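Local coordinates for protein PLP-Dependent L-Arginine Hydroxylase MppP (Streptomyces wadayamensis, PDB 6C9B) that oxidises L-arginine with the help of pyridoxal phosphate, yielding 4-hydroxy-2-ketoarginine and 2-ketoarginine, and acts as an oxidase rather than an oxygenase, at residues L72-P78 with A198-Y203; I96-L101 with L241-Y247; F280-R285 with L355-T359. All blocks are in the same frame, centred on the assembly; numbering follows the deposited sequence.

Interaction 1 (L72-P78 with A198-Y203); sequences LGQHGYP and AHYDHY
Gln-74 reaches across to the chain entering helix 202-209 and uses both ends of its amide there. OE1 accepts the backbone N-H of His-202 (2.8 Å), while NE2 donates to Tyr-200 O at 2.9 Å and back to Leu-72 O at 2.8 Å, so three bonds fix which way round the amide lies. A bend at chi2 (-49°) turns the amide back to meet them. Tyr-200 O is gripped twice, because His-202 ND1 reaches it from the face opposite to Gln-74 NE2. Tyr-203 lies next to this amide, its CD2 3.6 Å from Gln-74 OE1. One face of its ring takes the CA of Tyr-77 in a CH-pi contact, 4.2 Å from the centroid, and its hydroxyl goes on to Glu-217 outside the pair. His-199 packs at the other end: its NE2 stands 3.8 Å from CD2 of Leu-72, although the polar partner of that nitrogen is the carbonyl of Arg-192. A water bridges Gly-73 O and His-199 O. Asp-201 meets Gly-76 N with the syn side of OD2 (2.8 Å), and its OD1 caps Ala-204 N. Two helix ends therefore meet here, the Schellman motif with Gly-73 at positive phi that finishes helix 57-71 and the Asp N-cap of helix 202-209, both in the large domain of a fold-type I PLP enzyme.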
loop_
_atom_site.group_PDB
_atom_site.type_symbol
_atom_site.label_atom_id
_atom_site.label_comp_id
_atom_site.label_asym_id
_atom_site.label_seq_id
_atom_site.Cartn_x
_atom_site.Cartn_y
_atom_site.Cartn_z
ATOM N N LEU B 72 -20.210 -1.013 -13.299
ATOM C CA LEU B 72 -20.002 0.350 -13.764
ATOM C C LEU B 72 -19.871 0.441 -15.287
ATOM O O LEU B 72 -19.379 1.451 -15.803
ATOM C CB LEU B 72 -18.781 0.950 -13.059
ATOM C CG LEU B 72 -18.888 1.014 -11.521
ATOM C CD1 LEU B 72 -17.642 1.680 -10.935
ATOM C CD2 LEU B 72 -20.142 1.763 -11.051
ATOM N N GLY B 73 -20.346 -0.573 -16.018
ATOM C CA GLY B 73 -20.512 -0.474 -17.452
ATOM C C GLY B 73 -19.271 -0.811 -18.237
ATOM O O GLY B 73 -19.254 -0.619 -19.461
ATOM N N GLN B 74 -18.234 -1.297 -17.574
ATOM C CA GLN B 74 -16.930 -1.481 -18.204
ATOM C C GLN B 74 -16.781 -2.915 -18.700
ATOM O O GLN B 74 -15.863 -3.647 -18.318
ATOM C CB GLN B 74 -15.822 -1.110 -17.226
ATOM C CG GLN B 74 -15.941 0.278 -16.652
ATOM C CD GLN B 74 -16.168 1.322 -17.725
ATOM O OE1 GLN B 74 -15.302 1.573 -18.563
ATOM N NE2 GLN B 74 -17.339 1.904 -17.730
ATOM N N HIS B 75 -17.694 -3.286 -19.605
ATOM C CA HIS B 75 -17.820 -4.681 -20.028
ATOM C C HIS B 75 -16.616 -5.175 -20.818
ATOM O O HIS B 75 -16.310 -6.369 -20.774
ATOM C CB HIS B 75 -19.090 -4.850 -20.861
ATOM C CG HIS B 75 -20.316 -4.340 -20.177
ATOM N ND1 HIS B 75 -20.832 -4.928 -19.042
ATOM C CD2 HIS B 75 -21.102 -3.271 -20.442
ATOM C CE1 HIS B 75 -21.894 -4.248 -18.645
ATOM N NE2 HIS B 75 -22.080 -3.239 -19.479
ATOM N N GLY B 76 -15.927 -4.290 -21.540
ATOM C CA GLY B 76 -14.767 -4.666 -22.325
ATOM C C GLY B 76 -13.445 -4.736 -21.587
ATOM O O GLY B 76 -12.396 -4.869 -22.233
ATOM N N TYR B 77 -13.441 -4.673 -20.255
ATOM C CA TYR B 77 -12.194 -4.787 -19.523
ATOM C C TYR B 77 -11.511 -6.111 -19.873
ATOM O O TYR B 77 -12.178 -7.110 -20.182
ATOM C CB TYR B 77 -12.424 -4.678 -18.008
ATOM C CG TYR B 77 -12.883 -5.948 -17.336
ATOM C CD1 TYR B 77 -14.213 -6.342 -17.381
ATOM C CD2 TYR B 77 -11.981 -6.759 -16.650
ATOM C CE1 TYR B 77 -14.635 -7.523 -16.769
ATOM C CE2 TYR B 77 -12.398 -7.937 -16.048
ATOM C CZ TYR B 77 -13.717 -8.304 -16.102
ATOM O OH TYR B 77 -14.134 -9.476 -15.494
ATOM N N PRO B 78 -10.182 -6.138 -19.875
ATOM C CA PRO B 78 -9.461 -7.383 -20.168
ATOM C C PRO B 78 -9.525 -8.338 -18.994
ATOM O O PRO B 78 -8.946 -8.074 -17.931
ATOM C CB PRO B 78 -8.036 -6.902 -20.426
ATOM C CG PRO B 78 -7.932 -5.674 -19.511
ATOM C CD PRO B 78 -9.258 -5.018 -19.582
ATOM N N ALA B 198 -20.025 8.557 -16.603
ATOM C CA ALA B 198 -18.756 7.865 -16.740
ATOM C C ALA B 198 -18.920 6.362 -16.879
ATOM O O ALA B 198 -17.928 5.636 -16.744
ATOM C CB ALA B 198 -17.850 8.170 -15.538
ATOM N N HIS B 199 -20.142 5.872 -17.124
ATOM C CA HIS B 199 -20.380 4.435 -17.184
ATOM C C HIS B 199 -20.474 3.908 -18.603
ATOM O O HIS B 199 -20.744 2.721 -18.786
ATOM C CB HIS B 199 -21.643 4.064 -16.416
ATOM C CG HIS B 199 -21.551 4.360 -14.951
ATOM N ND1 HIS B 199 -22.584 4.105 -14.070
ATOM C CD2 HIS B 199 -20.554 4.918 -14.222
ATOM C CE1 HIS B 199 -22.223 4.507 -12.862
ATOM N NE2 HIS B 199 -20.992 4.992 -12.926
ATOM N N TYR B 200 -20.229 4.738 -19.611
ATOM C CA TYR B 200 -19.987 4.185 -20.930
ATOM C C TYR B 200 -18.686 3.390 -20.892
ATOM O O TYR B 200 -17.827 3.616 -20.037
ATOM C CB TYR B 200 -19.937 5.292 -21.974
ATOM C CG TYR B 200 -18.753 6.223 -21.879
ATOM C CD1 TYR B 200 -17.540 5.885 -22.477
ATOM C CD2 TYR B 200 -18.841 7.448 -21.220
ATOM C CE1 TYR B 200 -16.456 6.742 -22.430
ATOM C CE2 TYR B 200 -17.739 8.311 -21.149
ATOM C CZ TYR B 200 -16.554 7.926 -21.754
ATOM O OH TYR B 200 -15.459 8.743 -21.748
ATOM N N ASP B 201 -18.561 2.424 -21.797
ATOM C CA ASP B 201 -17.458 1.459 -21.727
ATOM C C ASP B 201 -16.163 2.125 -22.194
ATOM O O ASP B 201 -15.961 2.353 -23.388
ATOM C CB ASP B 201 -17.789 0.240 -22.584
ATOM C CG ASP B 201 -16.811 -0.896 -22.389
ATOM O OD1 ASP B 201 -15.668 -0.644 -21.949
ATOM O OD2 ASP B 201 -17.199 -2.058 -22.649
ATOM N N HIS B 202 -15.285 2.470 -21.245
ATOM C CA HIS B 202 -14.024 3.147 -21.571
ATOM C C HIS B 202 -13.040 2.212 -22.249
ATOM O O HIS B 202 -12.242 2.639 -23.094
ATOM C CB HIS B 202 -13.366 3.696 -20.295
ATOM C CG HIS B 202 -14.057 4.889 -19.709
ATOM N ND1 HIS B 202 -15.430 4.995 -19.633
ATOM C CD2 HIS B 202 -13.559 6.010 -19.131
ATOM C CE1 HIS B 202 -15.747 6.149 -19.076
ATOM N NE2 HIS B 202 -14.633 6.786 -18.762
ATOM N N TYR B 203 -13.069 0.941 -21.880
ATOM C CA TYR B 203 -12.130 -0.009 -22.458
ATOM C C TYR B 203 -12.435 -0.258 -23.926
ATOM O O TYR B 203 -11.513 -0.424 -24.734
ATOM C CB TYR B 203 -12.145 -1.293 -21.628
ATOM C CG TYR B 203 -11.662 -1.008 -20.231
ATOM C CD1 TYR B 203 -10.309 -0.987 -19.953
ATOM C CD2 TYR B 203 -12.556 -0.704 -19.196
ATOM C CE1 TYR B 203 -9.833 -0.690 -18.679
ATOM C CE2 TYR B 203 -12.081 -0.405 -17.915
ATOM C CZ TYR B 203 -10.707 -0.401 -17.682
ATOM O OH TYR B 203 -10.190 -0.111 -16.455
HETATM O O HOH W 1 -21.445 0.577 -20.718
#

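Interaction 2 (I96-L101 with L241-Y247)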
loop_
_atom_site.group_PDB
_atom_site.type_symbol
_atom_site.label_atom_id
_atom_site.label_comp_id
_atom_site.label_asym_id
_atom_site.label_seq_id
_atom_site.Cartn_x
_atom_site.Cartn_y
_atom_site.Cartn_z
ATOM N N ILE B 96 3.397 2.813 -8.849
ATOM C CA ILE B 96 3.905 1.838 -9.813
ATOM C C ILE B 96 3.942 2.456 -11.203
ATOM O O ILE B 96 4.942 2.339 -11.929
ATOM C CB ILE B 96 3.036 0.568 -9.766
ATOM C CG1 ILE B 96 3.242 -0.163 -8.440
ATOM C CG2 ILE B 96 3.359 -0.352 -10.928
ATOM C CD1 ILE B 96 2.162 -1.192 -8.143
ATOM N N LEU B 97 2.848 3.121 -11.595
ATOM C CA LEU B 97 2.782 3.719 -12.924
ATOM C C LEU B 97 3.833 4.809 -13.071
ATOM O O LEU B 97 4.472 4.950 -14.117
ATOM C CB LEU B 97 1.379 4.275 -13.174
ATOM C CG LEU B 97 1.161 5.052 -14.479
ATOM C CD1 LEU B 97 1.457 4.164 -15.681
ATOM C CD2 LEU B 97 -0.261 5.619 -14.554
ATOM N N ALA B 98 3.981 5.633 -12.052
ATOM C CA ALA B 98 4.907 6.753 -12.157
ATOM C C ALA B 98 6.339 6.246 -12.286
ATOM O O ALA B 98 7.111 6.742 -13.113
ATOM C CB ALA B 98 4.753 7.653 -10.937
ATOM N N ARG B 99 6.730 5.294 -11.431
ATOM C CA ARG B 99 8.088 4.774 -11.524
ATOM C C ARG B 99 8.282 4.060 -12.854
ATOM O O ARG B 99 9.360 4.150 -13.454
ATOM C CB ARG B 99 8.396 3.861 -10.334
ATOM C CG ARG B 99 9.894 3.489 -10.299
ATOM C CD ARG B 99 10.462 3.573 -8.904
ATOM N NE ARG B 99 10.020 2.516 -8.009
ATOM C CZ ARG B 99 10.412 1.251 -8.095
ATOM N NH1 ARG B 99 10.001 0.385 -7.184
ATOM N NH2 ARG B 99 11.179 0.843 -9.104
ATOM N N SER B 100 7.225 3.404 -13.362
ATOM C CA SER B 100 7.308 2.736 -14.662
ATOM C C SER B 100 7.461 3.742 -15.797
ATOM O O SER B 100 8.260 3.528 -16.721
ATOM C CB SER B 100 6.069 1.893 -14.906
ATOM O OG SER B 100 5.992 0.835 -13.960
ATOM N N LEU B 101 6.678 4.822 -15.763
ATOM C CA LEU B 101 6.814 5.876 -16.769
ATOM C C LEU B 101 8.225 6.434 -16.808
ATOM O O LEU B 101 8.739 6.750 -17.886
ATOM C CB LEU B 101 5.821 7.004 -16.490
ATOM C CG LEU B 101 4.380 6.732 -16.895
ATOM C CD1 LEU B 101 3.472 7.770 -16.241
ATOM C CD2 LEU B 101 4.233 6.798 -18.411
ATOM N N LEU B 241 5.720 -0.282 -20.799
ATOM C CA LEU B 241 6.254 0.206 -19.548
ATOM C C LEU B 241 6.391 -0.972 -18.601
ATOM O O LEU B 241 5.571 -1.890 -18.657
ATOM C CB LEU B 241 5.325 1.229 -18.885
ATOM C CG LEU B 241 4.873 2.412 -19.730
ATOM C CD1 LEU B 241 3.754 3.144 -18.985
ATOM C CD2 LEU B 241 6.015 3.347 -20.027
ATOM N N PRO B 242 7.327 -0.927 -17.661
ATOM C CA PRO B 242 7.545 -2.091 -16.782
ATOM C C PRO B 242 6.608 -2.176 -15.591
ATOM O O PRO B 242 7.051 -2.469 -14.472
ATOM C CB PRO B 242 8.999 -1.896 -16.331
ATOM C CG PRO B 242 9.170 -0.420 -16.331
ATOM C CD PRO B 242 8.403 0.070 -17.509
ATOM N N VAL B 243 5.308 -1.961 -15.810
ATOM C CA VAL B 243 4.361 -1.944 -14.694
ATOM C C VAL B 243 4.271 -3.319 -14.034
ATOM O O VAL B 243 4.096 -3.420 -12.822
ATOM C CB VAL B 243 2.968 -1.454 -15.148
ATOM C CG1 VAL B 243 3.022 0.049 -15.494
ATOM C CG2 VAL B 243 2.422 -2.290 -16.322
ATOM N N GLU B 244 4.346 -4.399 -14.811
ATOM C CA GLU B 244 4.234 -5.720 -14.195
ATOM C C GLU B 244 5.422 -6.030 -13.285
ATOM O O GLU B 244 5.257 -6.615 -12.205
ATOM C CB GLU B 244 4.099 -6.789 -15.278
ATOM C CG GLU B 244 2.751 -6.748 -15.957
ATOM C CD GLU B 244 2.754 -7.524 -17.253
ATOM O OE1 GLU B 244 3.317 -7.032 -18.256
ATOM O OE2 GLU B 244 2.212 -8.638 -17.247
ATOM N N LYS B 245 6.633 -5.682 -13.724
ATOM C CA LYS B 245 7.833 -5.936 -12.928
ATOM C C LYS B 245 7.837 -5.089 -11.665
ATOM O O LYS B 245 8.089 -5.605 -10.572
ATOM C CB LYS B 245 9.081 -5.665 -13.767
ATOM C CG LYS B 245 10.410 -5.608 -13.001
ATOM C CD LYS B 245 10.709 -6.841 -12.158
ATOM C CE LYS B 245 12.189 -6.863 -11.739
ATOM N NZ LYS B 245 12.430 -7.295 -10.330
ATOM N N ILE B 246 7.499 -3.805 -11.778
ATOM C CA ILE B 246 7.539 -2.952 -10.597
ATOM C C ILE B 246 6.415 -3.338 -9.638
ATOM O O ILE B 246 6.630 -3.416 -8.424
ATOM C CB ILE B 246 7.505 -1.470 -10.987
ATOM C CG1 ILE B 246 8.836 -1.130 -11.680
ATOM C CG2 ILE B 246 7.311 -0.580 -9.741
ATOM C CD1 ILE B 246 8.912 0.289 -12.298
ATOM N N TYR B 247 5.240 -3.684 -10.175
ATOM C CA TYR B 247 4.179 -4.251 -9.331
ATOM C C TYR B 247 4.724 -5.394 -8.497
ATOM O O TYR B 247 4.554 -5.433 -7.269
ATOM C CB TYR B 247 3.006 -4.734 -10.188
ATOM C CG TYR B 247 1.942 -5.486 -9.429
ATOM C CD1 TYR B 247 2.026 -6.845 -9.237
ATOM C CD2 TYR B 247 0.838 -4.818 -8.908
ATOM C CE1 TYR B 247 1.040 -7.540 -8.538
ATOM C CE2 TYR B 247 -0.143 -5.504 -8.206
ATOM C CZ TYR B 247 -0.034 -6.861 -8.030
ATOM O OH TYR B 247 -1.014 -7.532 -7.332
#
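Ile-246 is the main bump: it points toward helix 90-101 and fits against Ser-100 and Arg-99. Its CD1 pushes down to 3.4 Å from Ser-100 OG, while its CG2 lies over one face of the Arg-99 guanidinium, 3.8 Å from NH1. Ser-100 is small enough to form the floor here, and its hydroxyl is turned back along its own helix to donate to Ile-96 O (2.7 Å). One turn earlier on the same helix as Ser-100, Ile-96 also meets Ile-246: its CG2, anti to the backbone N, lies 4.1 Å from Ile-246 CG2, and its CD1 reaches Tyr-247, 3.9 Å from CD2 of that ring. The axes of the two helical segments come within 9.0 Å at 124°, a helix pair packed beside the mixed seven-stranded sheet of the PLP-binding domain, with Leu-233 and Cys-87 of its strands touching Ile-96. Farther along, Leu-241 fills the groove between residues one turn apart: its CD1 lies 3.7 Å from CD2 of Leu-101 and also touches CD1 of Leu-97. The ring of Pro-242 rests on Ser-100, with CD 3.5 Å from Ser-100 O. Arg-99, bent at chi2 and chi3, sends NE on to a salt bridge with Glu-95 of the second subunit.

Interaction 3 (F280-R285 with L355-T359); sequences FILHNR and LSRST
Asn-284 points its amide into the turn between strand 350-354 and helix 359-372 and is held there by three hydrogen bonds. The place is the small domain of a fold-type I PLP enzyme, where the long helix 256-291 packs against the loop leaving one of its strands. ND2 donates to Leu-355 O at 2.9 Å in a nearly straight bond (164°), lying in the plane of that carbonyl. Its second bond, to Arg-357 O, is weak and more bent (129°). On the other side of the amide, OD1 accepts from Thr-359 OG1 at 2.8 Å, which lies in the carbonyl plane on a lone pair. With two carbonyl oxygens before ND2 and a hydroxyl donor before OD1, the way round of this buried amide is settled. Beside it, Leu-355 sends CD1 over one face of the Arg-285 guanidinium, 3.6 Å from NH1.

Phe-280, one turn earlier, has CG anti to the backbone N (chi1 179°), which carries the ring toward the loop; its edge faces Arg-357 O, 3.1 Å from CZ, and CG of Asn-284 lies over one face. His-283 meets CG2 of Thr-359 with its ring edge, 3.8 Å from NE2. Ile-281 CD1 approaches Ser-356 OG at 3.8 Å.

Farther out, Arg-285 is fixed by Glu-310 in a salt bridge and by Ser-307 O. The guanidinium of Arg-357 leads away from the helix: NH1 donates to Ser-356 O, NE reaches the carbonyl of Asn-24, and NH2 that of Asp-27, a residue of the ligand pocket.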
loop_
_atom_site.group_PDB
_atom_site.type_symbol
_atom_site.label_atom_id
_atom_site.label_comp_id
_atom_site.label_asym_id
_atom_site.label_seq_id
_atom_site.Cartn_x
_atom_site.Cartn_y
_atom_site.Cartn_z
ATOM N N PHE B 280 -28.267 9.381 -2.251
ATOM C CA PHE B 280 -27.697 9.857 -0.996
ATOM C C PHE B 280 -26.738 11.016 -1.234
ATOM O O PHE B 280 -26.789 12.029 -0.534
ATOM C CB PHE B 280 -26.985 8.709 -0.292
ATOM C CG PHE B 280 -26.340 9.098 1.006
ATOM C CD1 PHE B 280 -27.104 9.304 2.141
ATOM C CD2 PHE B 280 -24.975 9.231 1.097
ATOM C CE1 PHE B 280 -26.505 9.663 3.344
ATOM C CE2 PHE B 280 -24.387 9.593 2.297
ATOM C CZ PHE B 280 -25.151 9.802 3.410
ATOM N N ILE B 281 -25.820 10.862 -2.193
ATOM C CA ILE B 281 -24.906 11.948 -2.534
ATOM C C ILE B 281 -25.670 13.176 -3.033
ATOM O O ILE B 281 -25.348 14.312 -2.661
ATOM C CB ILE B 281 -23.881 11.452 -3.569
ATOM C CG1 ILE B 281 -23.017 10.322 -2.952
ATOM C CG2 ILE B 281 -23.009 12.615 -4.083
ATOM C CD1 ILE B 281 -22.149 10.721 -1.748
ATOM N N LEU B 282 -26.684 12.979 -3.892
ATOM C CA LEU B 282 -27.502 14.106 -4.351
ATOM C C LEU B 282 -28.167 14.821 -3.179
ATOM O O LEU B 282 -28.200 16.059 -3.124
ATOM C CB LEU B 282 -28.549 13.621 -5.345
ATOM C CG LEU B 282 -29.509 14.674 -5.926
ATOM C CD1 LEU B 282 -28.752 15.873 -6.525
ATOM C CD2 LEU B 282 -30.387 14.020 -6.971
ATOM N N HIS B 283 -28.656 14.057 -2.210
ATOM C CA HIS B 283 -29.274 14.655 -1.036
ATOM C C HIS B 283 -28.277 15.507 -0.266
ATOM O O HIS B 283 -28.585 16.631 0.153
ATOM C CB HIS B 283 -29.821 13.571 -0.121
ATOM C CG HIS B 283 -30.435 14.122 1.117
ATOM N ND1 HIS B 283 -31.722 14.609 1.145
ATOM C CD2 HIS B 283 -29.934 14.307 2.361
ATOM C CE1 HIS B 283 -31.999 15.050 2.358
ATOM N NE2 HIS B 283 -30.935 14.879 3.116
ATOM N N ASN B 284 -27.072 14.977 -0.061
ATOM C CA ASN B 284 -26.079 15.694 0.731
ATOM C C ASN B 284 -25.562 16.917 -0.013
ATOM O O ASN B 284 -25.333 17.965 0.595
ATOM C CB ASN B 284 -24.930 14.769 1.119
ATOM C CG ASN B 284 -25.268 13.903 2.321
ATOM O OD1 ASN B 284 -26.340 14.011 2.888
ATOM N ND2 ASN B 284 -24.341 13.041 2.705
ATOM N N ARG B 285 -25.366 16.812 -1.330
ATOM C CA ARG B 285 -25.043 18.000 -2.112
ATOM C C ARG B 285 -26.113 19.071 -1.949
ATOM O O ARG B 285 -25.801 20.261 -1.802
ATOM C CB ARG B 285 -24.883 17.612 -3.582
ATOM C CG ARG B 285 -24.752 18.784 -4.526
ATOM C CD ARG B 285 -24.168 18.326 -5.860
ATOM N NE ARG B 285 -22.713 18.267 -5.774
ATOM C CZ ARG B 285 -21.972 17.159 -5.741
ATOM N NH1 ARG B 285 -20.657 17.281 -5.654
ATOM N NH2 ARG B 285 -22.502 15.947 -5.853
ATOM N N LEU B 355 -18.745 14.843 0.951
ATOM C CA LEU B 355 -20.168 14.522 0.978
ATOM C C LEU B 355 -20.450 13.081 1.400
ATOM O O LEU B 355 -21.601 12.759 1.726
ATOM C CB LEU B 355 -20.788 14.767 -0.392
ATOM C CG LEU B 355 -20.721 16.199 -0.938
ATOM C CD1 LEU B 355 -21.434 16.240 -2.277
ATOM C CD2 LEU B 355 -21.346 17.212 0.019
ATOM N N SER B 356 -19.437 12.207 1.393
ATOM C CA SER B 356 -19.637 10.818 1.823
ATOM C C SER B 356 -19.560 10.771 3.342
ATOM O O SER B 356 -18.607 10.271 3.943
ATOM C CB SER B 356 -18.617 9.887 1.184
ATOM O OG SER B 356 -18.832 9.832 -0.218
ATOM N N ARG B 357 -20.628 11.296 3.945
ATOM C CA ARG B 357 -20.752 11.533 5.372
ATOM C C ARG B 357 -22.214 11.349 5.726
ATOM O O ARG B 357 -23.097 11.628 4.918
ATOM C CB ARG B 357 -20.340 12.952 5.778
ATOM C CG ARG B 357 -18.889 13.296 5.521
ATOM C CD ARG B 357 -18.013 12.474 6.394
ATOM N NE ARG B 357 -16.619 12.910 6.330
ATOM C CZ ARG B 357 -15.752 12.541 5.402
ATOM N NH1 ARG B 357 -16.093 11.702 4.418
ATOM N NH2 ARG B 357 -14.528 13.016 5.466
ATOM N N SER B 358 -22.471 10.908 6.947
ATOM C CA SER B 358 -23.842 10.932 7.425
ATOM C C SER B 358 -24.371 12.358 7.360
ATOM O O SER B 358 -23.636 13.323 7.575
ATOM C CB SER B 358 -23.909 10.370 8.845
ATOM O OG SER B 358 -23.630 8.980 8.814
ATOM N N THR B 359 -25.657 12.490 7.033
ATOM C CA THR B 359 -26.193 13.804 6.717
ATOM C C THR B 359 -26.164 14.717 7.931
ATOM O O THR B 359 -25.929 15.920 7.793
ATOM C CB THR B 359 -27.612 13.655 6.165
ATOM O OG1 THR B 359 -27.580 12.783 5.027
ATOM C CG2 THR B 359 -28.180 14.993 5.730
#

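From the N terminus, 72-78 follows helix 57-71 and pairs with 198-203, closing a loop of about 120 residues (interaction 1). Before it closes, 96-101 on helix 90-101 has opened interaction 2, which closes only at 241-247, so the two cross. Together they tie the helices and loops about the seven-stranded sheet to one another, with centres about 23 Å apart. Interaction 3 comes afterwards, in series: helix 256-291 soon follows helix 243-250, and 280-285 meets 355-359 across some 70 residues beside the five-stranded sheet. Interactions 2 and 3 lie on opposite sides of the chain's centre, their own centres about 36 Å apart, and none of the three contacts touches another.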